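PDB 4GBM: CurM Sulfotransferase from Moorea producta, which probably transfers a sulfonate group from PAPS to a hydroxyl of the growing polyketide chain during curacin biosynthesis. Local coordinates for residues Ser40-Ser45 / Asp269-Lys274; Glu74-Leu79 / Asp109-Asn114; Phe92-Asn97 / Gln252-Thr257. The protein carries 2 engineered substitutions. One frame throughout, in Å; residues are numbered along the deposited sequence. Where two conformers were deposited one is given.

Contact 1. Residues Ser40-Ser45 / Asp269-Lys274. With ZN (zinc ion), chain C; A3P (adenosine-3'-5'-diphosphate), chain G.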
loop_
_atom_site.group_PDB
_atom_site.type_symbol
_atom_site.label_atom_id
_atom_site.label_comp_id
_atom_site.label_asym_id
_atom_site.label_seq_id
_atom_site.Cartn_x
_atom_site.Cartn_y
_atom_site.Cartn_z
ATOM N N SER A 40 3.416 -6.459 -2.985
ATOM C CA SER A 40 2.990 -6.685 -4.361
ATOM C C SER A 40 1.533 -6.234 -4.491
ATOM O O SER A 40 0.799 -6.226 -3.499
ATOM C CB SER A 40 3.112 -8.179 -4.690
ATOM O OG SER A 40 2.388 -8.540 -5.857
ATOM N N PRO A 41 1.095 -5.867 -5.711
ATOM C CA PRO A 41 -0.339 -5.678 -5.942
ATOM C C PRO A 41 -1.166 -6.885 -5.476
ATOM O O PRO A 41 -0.658 -8.011 -5.447
ATOM C CB PRO A 41 -0.410 -5.579 -7.473
ATOM C CG PRO A 41 0.852 -4.879 -7.819
ATOM C CD PRO A 41 1.880 -5.521 -6.916
ATOM N N ARG A 42 -2.424 -6.637 -5.121
ATOM C CA ARG A 42 -3.432 -7.678 -4.812
ATOM C C ARG A 42 -3.136 -8.489 -3.545
ATOM O O ARG A 42 -3.568 -9.640 -3.420
ATOM C CB ARG A 42 -3.670 -8.635 -6.021
ATOM C CG ARG A 42 -3.699 -7.968 -7.398
ATOM C CD ARG A 42 -4.658 -6.786 -7.429
ATOM N NE ARG A 42 -6.042 -7.157 -7.119
ATOM C CZ ARG A 42 -7.035 -6.275 -7.061
ATOM N NH1 ARG A 42 -8.274 -6.676 -6.800
ATOM N NH2 ARG A 42 -6.783 -4.985 -7.271
ATOM N N SER A 43 -2.414 -7.887 -2.601
ATOM C CA SER A 43 -1.973 -8.602 -1.397
ATOM C C SER A 43 -2.770 -8.257 -0.149
ATOM O O SER A 43 -2.377 -8.636 0.959
ATOM C CB SER A 43 -0.479 -8.356 -1.150
ATOM O OG SER A 43 0.292 -8.849 -2.237
ATOM N N GLY A 44 -3.895 -7.562 -0.330
ATOM C CA GLY A 44 -4.719 -7.104 0.793
ATOM C C GLY A 44 -4.195 -5.819 1.422
ATOM O O GLY A 44 -4.482 -5.531 2.593
ATOM N N SER A 45 -3.430 -5.043 0.652
ATOM C CA SER A 45 -2.824 -3.805 1.186
ATOM C C SER A 45 -3.873 -2.762 1.577
ATOM O O SER A 45 -3.719 -2.085 2.593
ATOM C CB SER A 45 -1.782 -3.217 0.216
ATOM O OG SER A 45 -2.395 -2.708 -0.961
ATOM N N ASP A 269 -9.162 -1.807 -8.718
ATOM C CA ASP A 269 -10.163 -1.861 -7.657
ATOM C C ASP A 269 -9.721 -2.912 -6.645
ATOM O O ASP A 269 -9.585 -4.084 -7.003
ATOM C CB ASP A 269 -11.537 -2.224 -8.245
ATOM C CG ASP A 269 -12.687 -2.002 -7.270
ATOM O OD1 ASP A 269 -12.426 -1.823 -6.063
ATOM O OD2 ASP A 269 -13.859 -1.998 -7.717
ATOM N N PRO A 270 -9.481 -2.498 -5.382
ATOM C CA PRO A 270 -9.094 -3.492 -4.366
ATOM C C PRO A 270 -10.259 -4.376 -3.930
ATOM O O PRO A 270 -10.053 -5.348 -3.200
ATOM C CB PRO A 270 -8.597 -2.634 -3.200
ATOM C CG PRO A 270 -9.288 -1.328 -3.355
ATOM C CD PRO A 270 -9.461 -1.120 -4.850
ATOM N N ASN A 271 -11.471 -4.021 -4.366
ATOM C CA ASN A 271 -12.687 -4.800 -4.105
ATOM C C ASN A 271 -13.063 -4.853 -2.629
ATOM O O ASN A 271 -13.830 -5.716 -2.199
ATOM C CB ASN A 271 -12.595 -6.210 -4.708
ATOM C CG ASN A 271 -12.462 -6.186 -6.220
ATOM O OD1 ASN A 271 -13.081 -5.359 -6.903
ATOM N ND2 ASN A 271 -11.646 -7.097 -6.757
ATOM N N PHE A 272 -12.531 -3.899 -1.876
ATOM C CA PHE A 272 -12.795 -3.791 -0.449
ATOM C C PHE A 272 -14.299 -3.650 -0.182
ATOM O O PHE A 272 -14.839 -4.284 0.728
ATOM C CB PHE A 272 -11.988 -2.622 0.141
ATOM C CG PHE A 272 -12.304 -2.337 1.583
ATOM C CD1 PHE A 272 -11.807 -3.163 2.594
ATOM C CD2 PHE A 272 -13.099 -1.248 1.930
ATOM C CE1 PHE A 272 -12.111 -2.912 3.928
ATOM C CE2 PHE A 272 -13.405 -0.990 3.263
ATOM C CZ PHE A 272 -12.906 -1.828 4.264
ATOM N N LEU A 273 -14.983 -2.853 -0.998
ATOM C CA LEU A 273 -16.412 -2.625 -0.794
ATOM C C LEU A 273 -17.308 -3.724 -1.388
ATOM O O LEU A 273 -18.536 -3.599 -1.380
ATOM C CB LEU A 273 -16.821 -1.224 -1.268
ATOM C CG LEU A 273 -16.143 -0.062 -0.525
ATOM C CD1 LEU A 273 -16.551 1.267 -1.135
ATOM C CD2 LEU A 273 -16.421 -0.072 0.986
ATOM N N LYS A 274 -16.695 -4.798 -1.892
ATOM C CA LYS A 274 -17.448 -6.001 -2.264
ATOM C C LYS A 274 -17.533 -6.998 -1.105
ATOM O O LYS A 274 -18.118 -8.082 -1.239
ATOM C CB LYS A 274 -16.866 -6.653 -3.520
ATOM C CG LYS A 274 -17.117 -5.826 -4.781
ATOM C CD LYS A 274 -16.532 -6.499 -6.008
ATOM C CE LYS A 274 -16.664 -5.616 -7.242
ATOM N NZ LYS A 274 -15.767 -4.423 -7.170
HETATM ZN ZN ZN C . -13.911 -1.110 -4.912
HETATM P P1 A3P G . -9.495 -9.638 -5.171
HETATM O O1P A3P G . -9.109 -9.458 -6.617
HETATM O O2P A3P G . -10.729 -8.867 -4.777
HETATM O O3P A3P G . -9.480 -11.075 -4.732
HETATM P P2 A3P G . -4.790 -4.765 -2.691
HETATM O O4P A3P G . -3.372 -4.935 -2.248
HETATM O O5P A3P G . -4.985 -4.485 -4.153
HETATM O O6P A3P G . -5.579 -3.848 -1.794
HETATM O "O5'" A3P G . -5.448 -6.232 -2.508
HETATM C "C5'" A3P G . -6.746 -6.488 -3.054
HETATM C "C4'" A3P G . -7.182 -7.827 -2.511
HETATM O "O4'" A3P G . -7.470 -7.685 -1.114
HETATM C "C3'" A3P G . -8.491 -8.302 -3.110
HETATM O "O3'" A3P G . -8.261 -8.934 -4.379
HETATM C "C2'" A3P G . -8.987 -9.247 -2.021
HETATM O "O2'" A3P G . -8.479 -10.569 -2.220
HETATM C "C1'" A3P G . -8.400 -8.689 -0.729
HETATM N N9 A3P G . -9.467 -8.070 0.097
HETATM C C8 A3P G . -10.122 -6.912 -0.128
HETATM N N7 A3P G . -11.059 -6.680 0.829
HETATM C C5 A3P G . -11.000 -7.721 1.686
HETATM C C6 A3P G . -11.700 -8.130 2.927
HETATM N N6 A3P G . -12.669 -7.340 3.452
HETATM N N1 A3P G . -11.324 -9.303 3.504
HETATM C C2 A3P G . -10.347 -10.087 2.994
HETATM N N3 A3P G . -9.668 -9.767 1.872
HETATM C C4 A3P G . -9.951 -8.624 1.207
#
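R42 drives its guanidinium group end-on into the backbone carbonyl of D269, and that grip is the tight part of the contact. R42 NH1 bonds D269 O at 2.9 Å, lying in the carbonyl plane, whereas R42 NH2 reaches the same D269 O at 3.0 Å from above that plane. Both bonds are bent, the N-H...O angle being 147° for NH1. R42 NH1 turns its other N-H to O1P of the adenosine-3'-5'-diphosphate, also near the guanidinium plane, at 2.9 Å and much straighter at 168°. N271 ND2 arrives beside it and bonds O2P at 2.8 Å; R42 and N271, one from each segment, both hold the 3'-phosphate. On the 40-45 side the 5'-phosphate sits where strand 35-39 runs into helix 45-53, and S45 donates to O4P through both N and OG. R42 NE is tied to S172, which helps fix the rotation of the head group.

Away from R42, D269 is fixed by zinc, which its OD1 binds together with H261, and by an Asx turn onto N271 N. The solvent side is looser: L273 and K274 are exposed and touch nothing in 40-45, though K274 NZ reaches back to the buried D269 and N271.

This is the P-loop-like phosphate site of a sulfotransferase, closed over by a late loop. The cationic guanidinium probably offsets phosphate charge, and D269 O, accepting from both NH1 and NH2, holds it in position.

Contact 2. Residues Glu74-Leu79 / Asp109-Asn114. With SO4 (sulfate ion), chain Q.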
loop_
_atom_site.group_PDB
_atom_site.type_symbol
_atom_site.label_atom_id
_atom_site.label_comp_id
_atom_site.label_asym_id
_atom_site.label_seq_id
_atom_site.Cartn_x
_atom_site.Cartn_y
_atom_site.Cartn_z
ATOM N N GLU A 74 6.276 18.265 -11.059
ATOM C CA GLU A 74 6.597 16.959 -11.644
ATOM C C GLU A 74 5.436 15.991 -11.444
ATOM O O GLU A 74 5.009 15.315 -12.382
ATOM C CB GLU A 74 7.850 16.363 -11.004
ATOM C CG GLU A 74 9.175 16.854 -11.552
ATOM C CD GLU A 74 10.351 16.086 -10.966
ATOM O OE1 GLU A 74 11.496 16.561 -11.100
ATOM O OE2 GLU A 74 10.128 15.005 -10.367
ATOM N N ARG A 75 4.937 15.933 -10.210
ATOM C CA ARG A 75 3.810 15.075 -9.857
ATOM C C ARG A 75 2.556 15.404 -10.675
ATOM O O ARG A 75 1.919 14.507 -11.216
ATOM C CB ARG A 75 3.514 15.178 -8.360
ATOM C CG ARG A 75 2.342 14.332 -7.892
ATOM C CD ARG A 75 2.056 14.581 -6.423
ATOM N NE ARG A 75 0.965 13.749 -5.923
ATOM C CZ ARG A 75 -0.324 14.093 -5.933
ATOM N NH1 ARG A 75 -0.714 15.263 -6.434
ATOM N NH2 ARG A 75 -1.232 13.260 -5.444
ATOM N N GLN A 76 2.212 16.687 -10.763
ATOM C CA GLN A 76 1.033 17.125 -11.514
ATOM C C GLN A 76 1.137 16.725 -12.987
ATOM O O GLN A 76 0.158 16.274 -13.584
ATOM C CB GLN A 76 0.852 18.645 -11.384
ATOM C CG GLN A 76 -0.500 19.183 -11.871
ATOM C CD GLN A 76 -0.577 19.348 -13.381
ATOM O OE1 GLN A 76 0.351 19.858 -14.014
ATOM N NE2 GLN A 76 -1.693 18.921 -13.967
ATOM N N GLU A 77 2.329 16.887 -13.556
ATOM C CA GLU A 77 2.572 16.615 -14.973
ATOM C C GLU A 77 2.603 15.125 -15.307
ATOM O O GLU A 77 2.208 14.725 -16.407
ATOM C CB GLU A 77 3.883 17.267 -15.421
ATOM C CG GLU A 77 3.845 18.798 -15.454
ATOM C CD GLU A 77 5.230 19.440 -15.521
ATOM O OE1 GLU A 77 6.234 18.765 -15.202
ATOM O OE2 GLU A 77 5.311 20.633 -15.885
ATOM N N GLN A 78 3.070 14.313 -14.360
ATOM C CA GLN A 78 3.337 12.895 -14.615
ATOM C C GLN A 78 2.285 11.936 -14.054
ATOM O O GLN A 78 2.178 10.796 -14.515
ATOM C CB GLN A 78 4.720 12.512 -14.085
ATOM C CG GLN A 78 5.877 13.216 -14.775
ATOM C CD GLN A 78 7.224 12.880 -14.162
ATOM O OE1 GLN A 78 7.417 11.800 -13.597
ATOM N NE2 GLN A 78 8.171 13.806 -14.280
ATOM N N LEU A 79 1.512 12.390 -13.069
ATOM C CA LEU A 79 0.553 11.512 -12.396
ATOM C C LEU A 79 -0.707 11.274 -13.225
ATOM O O LEU A 79 -1.586 12.139 -13.315
ATOM C CB LEU A 79 0.201 12.037 -10.995
ATOM C CG LEU A 79 -0.678 11.162 -10.090
ATOM C CD1 LEU A 79 -0.073 9.780 -9.874
ATOM C CD2 LEU A 79 -0.901 11.857 -8.762
ATOM N N ASP A 109 -2.209 25.322 -5.235
ATOM C CA ASP A 109 -1.292 26.353 -4.754
ATOM C C ASP A 109 0.091 25.758 -4.486
ATOM O O ASP A 109 1.113 26.386 -4.781
ATOM C CB ASP A 109 -1.836 27.031 -3.500
ATOM C CG ASP A 109 -1.129 28.337 -3.205
ATOM O OD1 ASP A 109 -1.525 29.366 -3.787
ATOM O OD2 ASP A 109 -0.171 28.333 -2.403
ATOM N N LEU A 110 0.117 24.543 -3.939
ATOM C CA LEU A 110 1.374 23.840 -3.686
ATOM C C LEU A 110 2.069 23.532 -5.006
ATOM O O LEU A 110 3.292 23.612 -5.101
ATOM C CB LEU A 110 1.136 22.541 -2.899
ATOM C CG LEU A 110 0.297 22.603 -1.617
ATOM C CD1 LEU A 110 0.255 21.232 -0.935
ATOM C CD2 LEU A 110 0.791 23.691 -0.651
ATOM N N GLU A 111 1.277 23.185 -6.019
ATOM C CA GLU A 111 1.795 22.920 -7.362
ATOM C C GLU A 111 2.330 24.190 -8.028
ATOM O O GLU A 111 3.379 24.160 -8.677
ATOM C CB GLU A 111 0.718 22.263 -8.234
ATOM C CG GLU A 111 0.297 20.874 -7.734
ATOM C CD GLU A 111 -0.947 20.329 -8.423
ATOM O OE1 GLU A 111 -1.743 21.133 -8.960
ATOM O OE2 GLU A 111 -1.131 19.086 -8.419
ATOM N N SER A 112 1.612 25.300 -7.855
ATOM C CA SER A 112 2.012 26.570 -8.460
ATOM C C SER A 112 3.332 27.083 -7.883
ATOM O O SER A 112 4.175 27.606 -8.622
ATOM C CB SER A 112 0.903 27.620 -8.321
ATOM O OG SER A 112 0.735 28.018 -6.973
ATOM N N GLN A 113 3.518 26.930 -6.572
ATOM C CA GLN A 113 4.779 27.325 -5.938
ATOM C C GLN A 113 5.865 26.278 -6.184
ATOM O O GLN A 113 7.059 26.548 -6.018
ATOM C CB GLN A 113 4.605 27.575 -4.437
ATOM C CG GLN A 113 5.824 28.261 -3.818
ATOM C CD GLN A 113 5.680 28.567 -2.343
ATOM O OE1 GLN A 113 4.759 28.102 -1.682
ATOM N NE2 GLN A 113 6.607 29.356 -1.820
ATOM N N ASN A 114 5.430 25.090 -6.600
ATOM C CA ASN A 114 6.308 23.958 -6.877
ATOM C C ASN A 114 7.097 23.494 -5.655
ATOM O O ASN A 114 8.323 23.382 -5.689
ATOM C CB ASN A 114 7.222 24.212 -8.081
ATOM C CG ASN A 114 7.772 22.923 -8.668
ATOM O OD1 ASN A 114 7.230 21.843 -8.428
ATOM N ND2 ASN A 114 8.843 23.029 -9.443
HETATM S S SO4 Q . -5.006 14.796 -5.750
HETATM O O1 SO4 Q . -3.663 15.114 -5.281
HETATM O O2 SO4 Q . -4.870 13.870 -6.874
HETATM O O3 SO4 Q . -5.768 14.145 -4.694
HETATM O O4 SO4 Q . -5.624 16.039 -6.193
HETATM O O HOH W 1 0.813 17.432 -7.696
HETATM O O HOH W 2 -2.957 17.086 -8.045
#
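E111 sets out with CG beside its backbone N (chi1 -65°), then runs straight and lays its carboxylate against the aliphatic part of Q76. The touching is done by Q76 CB and CG: Q76 CG stands 3.5 Å from E111 OE2. The two side chains cross at about a right angle, with amide and carboxylate planes 68° apart. Q76 bends beyond CB and carries its amide away, so that its methylenes CB and CG face the acid. R75 takes the other route, CG anti to the amide nitrogen (chi1 179°) and the chain extended out to NE, which swings its guanidinium group to the side where E111 comes across from the neighbouring helix.

R75 and E111 do not form a direct salt bridge, since NH1 and OE2 remain 4.3 Å apart. One water bridges them well, accepting from R75 NH1 at 2.9 Å and donating to E111 OE2 at 2.7 Å; a second water near OE2 makes a weak bond to NH1. A sulfate, probably from the crystallisation liquor, takes NH1 and NH2 together on O1, R75 NH2 to O1 being 3.1 Å. The first water and O1 both lie in the guanidinium plane, on different N-H bonds of NH1. L79 CD2 covers one guanidinium face, 3.5 Å above its centre. Farther out, R75 NE is held by H65 O and NH2 by L64 O, which position the head group from the loop preceding helix 72-78. Between the helix ends, K73 NZ bonds E111 O, and N114, the C-prime residue of a Schellman motif, accepts from K73 N.

Helices 72-78 and 100-113 therefore meet through a solvated ion pair over a thin methylene contact. Attraction between the opposite charges is probably softened by the intervening water and shared with the bound anion.

Contact 3. Residues Phe92-Asn97 / Gln252-Thr257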
loop_
_atom_site.group_PDB
_atom_site.type_symbol
_atom_site.label_atom_id
_atom_site.label_comp_id
_atom_site.label_asym_id
_atom_site.label_seq_id
_atom_site.Cartn_x
_atom_site.Cartn_y
_atom_site.Cartn_z
ATOM N N PHE A 92 -6.273 16.289 2.824
ATOM C CA PHE A 92 -6.465 17.681 3.222
ATOM C C PHE A 92 -7.908 17.981 3.644
ATOM O O PHE A 92 -8.133 18.794 4.543
ATOM C CB PHE A 92 -5.987 18.649 2.128
ATOM C CG PHE A 92 -4.487 18.783 2.045
ATOM C CD1 PHE A 92 -3.751 19.254 3.132
ATOM C CD2 PHE A 92 -3.812 18.453 0.875
ATOM C CE1 PHE A 92 -2.365 19.379 3.054
ATOM C CE2 PHE A 92 -2.424 18.574 0.788
ATOM C CZ PHE A 92 -1.703 19.039 1.875
ATOM N N MET A 93 -8.873 17.306 3.022
ATOM C CA MET A 93 -10.282 17.419 3.428
ATOM C C MET A 93 -10.499 16.985 4.874
ATOM O O MET A 93 -11.181 17.673 5.628
ATOM C CB MET A 93 -11.192 16.596 2.522
ATOM C CG MET A 93 -11.245 17.050 1.084
ATOM S SD MET A 93 -12.547 16.169 0.225
ATOM C CE MET A 93 -11.757 15.682 -1.298
ATOM N N GLU A 94 -9.915 15.843 5.247
ATOM C CA GLU A 94 -10.046 15.300 6.603
ATOM C C GLU A 94 -9.352 16.177 7.641
ATOM O O GLU A 94 -9.973 16.610 8.619
ATOM C CB GLU A 94 -9.459 13.882 6.683
ATOM C CG GLU A 94 -10.236 12.800 5.945
ATOM C CD GLU A 94 -11.518 12.366 6.651
ATOM O OE1 GLU A 94 -12.384 11.778 5.970
ATOM O OE2 GLU A 94 -11.665 12.605 7.874
ATOM N N VAL A 95 -8.063 16.434 7.418
ATOM C CA VAL A 95 -7.213 17.085 8.416
ATOM C C VAL A 95 -7.486 18.583 8.570
ATOM O O VAL A 95 -7.188 19.166 9.617
ATOM C CB VAL A 95 -5.695 16.811 8.176
ATOM C CG1 VAL A 95 -5.428 15.313 8.139
ATOM C CG2 VAL A 95 -5.199 17.474 6.896
ATOM N N LYS A 96 -8.064 19.195 7.537
ATOM C CA LYS A 96 -8.375 20.630 7.563
ATOM C C LYS A 96 -9.876 20.935 7.515
ATOM O O LYS A 96 -10.273 22.102 7.440
ATOM C CB LYS A 96 -7.654 21.351 6.417
ATOM C CG LYS A 96 -6.146 21.480 6.598
ATOM C CD LYS A 96 -5.496 22.202 5.420
ATOM C CE LYS A 96 -6.017 23.629 5.250
ATOM N NZ LYS A 96 -5.963 24.452 6.497
ATOM N N ASN A 97 -10.699 19.886 7.565
ATOM C CA ASN A 97 -12.162 20.005 7.467
ATOM C C ASN A 97 -12.601 20.871 6.273
ATOM O O ASN A 97 -13.306 21.877 6.426
ATOM C CB ASN A 97 -12.768 20.489 8.795
ATOM C CG ASN A 97 -14.244 20.143 8.931
ATOM O OD1 ASN A 97 -14.842 19.532 8.042
ATOM N ND2 ASN A 97 -14.837 20.528 10.057
ATOM N N GLN A 252 -16.364 0.260 9.761
ATOM C CA GLN A 252 -16.978 1.233 10.666
ATOM C C GLN A 252 -16.222 2.562 10.643
ATOM O O GLN A 252 -14.998 2.587 10.504
ATOM C CB GLN A 252 -17.032 0.676 12.095
ATOM C CG GLN A 252 -17.993 -0.501 12.270
ATOM C CD GLN A 252 -18.042 -1.047 13.695
ATOM O OE1 GLN A 252 -17.429 -0.500 14.613
ATOM N NE2 GLN A 252 -18.780 -2.135 13.880
ATOM N N GLY A 253 -16.957 3.663 10.784
ATOM C CA GLY A 253 -16.359 4.999 10.836
ATOM C C GLY A 253 -15.952 5.548 9.479
ATOM O O GLY A 253 -16.230 4.940 8.447
ATOM N N ASP A 254 -15.307 6.712 9.486
ATOM C CA ASP A 254 -14.805 7.330 8.258
ATOM C C ASP A 254 -13.347 6.940 8.078
ATOM O O ASP A 254 -12.461 7.412 8.798
ATOM C CB ASP A 254 -14.972 8.859 8.293
ATOM C CG ASP A 254 -14.597 9.546 6.965
ATOM O OD1 ASP A 254 -14.002 8.913 6.058
ATOM O OD2 ASP A 254 -14.898 10.752 6.833
ATOM N N ARG A 255 -13.111 6.056 7.117
ATOM C CA ARG A 255 -11.762 5.581 6.834
ATOM C C ARG A 255 -11.358 5.902 5.406
ATOM O O ARG A 255 -10.552 5.190 4.800
ATOM C CB ARG A 255 -11.672 4.091 7.130
ATOM C CG ARG A 255 -11.991 3.829 8.584
ATOM C CD ARG A 255 -11.769 2.412 8.964
ATOM N NE ARG A 255 -12.229 2.186 10.328
ATOM C CZ ARG A 255 -11.685 1.322 11.176
ATOM N NH1 ARG A 255 -10.629 0.581 10.824
ATOM N NH2 ARG A 255 -12.204 1.205 12.388
ATOM N N MET A 256 -11.936 6.984 4.885
ATOM C CA MET A 256 -11.659 7.469 3.536
ATOM C C MET A 256 -11.920 6.397 2.481
ATOM O O MET A 256 -11.101 6.176 1.579
ATOM C CB MET A 256 -10.226 8.019 3.445
ATOM C CG MET A 256 -9.986 9.242 4.319
ATOM S SD MET A 256 -8.263 9.776 4.347
ATOM C CE MET A 256 -7.680 8.988 5.843
ATOM N N THR A 257 -13.055 5.708 2.620
ATOM C CA THR A 257 -13.513 4.746 1.613
ATOM C C THR A 257 -14.896 5.133 1.091
ATOM O O THR A 257 -15.383 4.561 0.107
ATOM C CB THR A 257 -13.585 3.298 2.167
ATOM O OG1 THR A 257 -14.578 3.230 3.197
ATOM C CG2 THR A 257 -12.243 2.856 2.738
#
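E94 and D254 meet carboxylate to carboxylate, E94 OE1 lying 2.8 Å from D254 OD2 and 3.3 Å from D254 OD1. The side chains come from opposite directions with their planes 77° apart, and OE1 of E94 is the oxygen that meets the other acid. So close an approach of like charges would be expected to raise the proton affinity of one or both groups. Beside the acids the contact turns nonpolar: M256 CG and SD each lie 3.9 Å from E94 CG, the methionine passing obliquely against the bend that E94 makes at chi2 (-75°).

One shell out, D254 is braced by its own loop. D254 OD1 accepts M256 N at 3.1 Å, nearly along the C-O axis and fairly straight at 161°, an Asx turn that sets acid and methionine side by side. R255 turns away from helix 87-96; its NE bonds Q252 O, and NH1 and NH2 are taken by V50 O and E246 O. The carbonyls of R255 and M256 are in turn bonded by R49 of helix 45-53, and M256 packs against P61 and P62.

On the helix side, F92 and M93 lean on helix 100-113 and V95 on helix 117-128. The result is surface packing of an Asx-turn loop, tied to helix 45-53, against the last turn of helix 87-96, which ends in a Schellman motif at N97.

How the contacts relate
Contact 1 sits near the middle of the chain, about 9 Å from its centre, at the end of strand 35-39 in the parallel sheet; the centres of contacts 2 and 3 lie farther out, about 22 Å and 18 Å from that point. Along the chain, contact 1 spans both others, and contacts 2 and 3 interleave. Contact 2 lies about 28 Å from contact 1, centre to centre, without touching it, while contact 3 touches both: T257 packs on F272 and L273, and F92 on L110. Thus the loop between helices 228-239 and 297-305 runs from helix 87-96, itself packed on helix 100-113, into the nucleotide pocket, linking periphery to phosphate site.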